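Local coordinates for protein transcriptional regulator, TetR family (Agrobacterium tumefaciens, PDB 3C2B) that probably binds cis-regulatory DNA and controls transcription as a TetR-family regulator with an N-terminal helix-turn-helix domain, at residues V20-A24 and L41-C47. Residues are numbered along the deposited sequence.
Sequences VLDQA and LARAANC
L41 reaches out from its helix and lays its two methyls over V20, Q23 and A24. Its chi1 is t and its chi2 is m (-84°). L41 CD1 lies 3.8 Å from V20 CG1. L41 CD2 lies 3.7 Å from Q23 CB, 3.9 Å from A24 CB and 3.5 Å from A24 N. Both backbones are helical here. The short axes come within 9.2 Å, and their N-to-C directions differ by 121°, so the helices cross obliquely and run more antiparallel than parallel. V20 CA faces A45 CA at 5.5 Å, and A24 CA faces L41 CA at 6.2 Å. With only a methyl on A45, the backbones come closest here, at V20. This is the packing of the first helix of a TetR DNA-binding domain, 15-31, on helix 38-45, the first helix of the predicted helix-turn-helix. Helix 49-56, the second helix of that motif, adds L52 beside L41 and W55 beside V20. V20, chi1 t, sets V20 CG2 4.0 Å from A45 CB and 4.5 Å from C47 SG. Q23 is m at chi1 and chi2. Q23 CG is 3.7 Å from A45 CB and 3.8 Å from A44 O, and Q23 NE2 is 4.1 Å from A44 CB. These contacts are van der Waals packing. N46 is the first residue to depart from helical phi/psi, with positive phi (59°/42°). C47 turns extended (-123°/172°), and C47 N donates a hydrogen bond back to A42 O at 3.3 Å. Its chi1 is p, and its CA-to-CB bond points toward 20-24. R16, one turn before V20, donates a hydrogen bond to A45 O.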
# COMPACT_ATOMS: atom_id res chain seq x y z
N VAL A 20 13.68 -5.59 26.67
CA VAL A 20 12.24 -5.39 26.86
C VAL A 20 11.51 -5.04 25.54
O VAL A 20 10.46 -5.61 25.20
CB VAL A 20 11.98 -4.29 27.96
CG1 VAL A 20 10.55 -3.71 27.87
CG2 VAL A 20 12.27 -4.83 29.38
N LEU A 21 12.08 -4.09 24.81
CA LEU A 21 11.57 -3.69 23.53
C LEU A 21 11.57 -4.85 22.52
O LEU A 21 10.65 -4.93 21.68
CB LEU A 21 12.34 -2.46 23.02
CG LEU A 21 12.03 -1.15 23.77
CD1 LEU A 21 13.00 -0.04 23.40
CD2 LEU A 21 10.56 -0.68 23.62
N ASP A 22 12.56 -5.73 22.60
CA ASP A 22 12.56 -6.98 21.83
C ASP A 22 11.36 -7.89 22.13
O ASP A 22 10.82 -8.53 21.24
CB ASP A 22 13.86 -7.76 22.00
CG ASP A 22 14.95 -7.34 21.01
OD1 ASP A 22 14.66 -6.73 19.95
OD2 ASP A 22 16.12 -7.64 21.32
N GLN A 23 10.94 -7.95 23.39
CA GLN A 23 9.74 -8.70 23.76
C GLN A 23 8.48 -8.06 23.19
O GLN A 23 7.54 -8.76 22.77
CB GLN A 23 9.61 -8.83 25.28
CG GLN A 23 10.52 -9.89 25.91
CD GLN A 23 10.63 -11.17 25.08
OE1 GLN A 23 11.74 -11.63 24.80
NE2 GLN A 23 9.49 -11.73 24.67
N ALA A 24 8.47 -6.72 23.17
CA ALA A 24 7.32 -5.95 22.72
C ALA A 24 7.14 -6.06 21.20
O ALA A 24 6.01 -6.23 20.71
CB ALA A 24 7.41 -4.50 23.18
N LEU A 41 3.08 -7.50 28.16
CA LEU A 41 4.50 -7.17 28.14
C LEU A 41 5.19 -7.23 29.52
O LEU A 41 6.40 -7.48 29.61
CB LEU A 41 4.72 -5.81 27.45
CG LEU A 41 6.14 -5.45 26.99
CD1 LEU A 41 6.98 -4.85 28.14
CD2 LEU A 41 6.87 -6.65 26.33
N ALA A 42 4.44 -7.00 30.59
CA ALA A 42 4.97 -7.27 31.94
C ALA A 42 5.30 -8.76 32.09
O ALA A 42 6.39 -9.10 32.59
CB ALA A 42 3.99 -6.81 33.02
N ARG A 43 4.39 -9.62 31.63
CA ARG A 43 4.53 -11.08 31.66
C ARG A 43 5.70 -11.55 30.80
O ARG A 43 6.56 -12.28 31.28
CB ARG A 43 3.25 -11.80 31.20
CG ARG A 43 2.02 -11.75 32.13
CD ARG A 43 0.77 -12.27 31.35
NE ARG A 43 -0.53 -11.83 31.86
CZ ARG A 43 -1.19 -12.37 32.90
NH1 ARG A 43 -0.66 -13.37 33.59
NH2 ARG A 43 -2.38 -11.89 33.25
N ALA A 44 5.70 -11.13 29.52
CA ALA A 44 6.74 -11.51 28.54
C ALA A 44 8.19 -11.11 28.93
O ALA A 44 9.13 -11.92 28.78
CB ALA A 44 6.37 -10.96 27.16
N ALA A 45 8.37 -9.90 29.45
CA ALA A 45 9.71 -9.34 29.72
C ALA A 45 10.13 -9.27 31.19
O ALA A 45 11.20 -8.72 31.50
CB ALA A 45 9.85 -7.97 29.06
N ASN A 46 9.31 -9.79 32.10
CA ASN A 46 9.63 -9.77 33.54
C ASN A 46 9.82 -8.36 34.12
O ASN A 46 10.74 -8.12 34.90
CB ASN A 46 10.87 -10.61 33.83
CG ASN A 46 10.67 -12.07 33.53
OD1 ASN A 46 9.57 -12.60 33.69
ND2 ASN A 46 11.74 -12.73 33.10
N CYS A 47 8.97 -7.43 33.71
CA CYS A 47 9.05 -6.08 34.26
C CYS A 47 7.74 -5.62 34.91
O CYS A 47 6.70 -6.30 34.86
CB CYS A 47 9.61 -5.07 33.23
SG CYS A 47 8.54 -4.65 31.85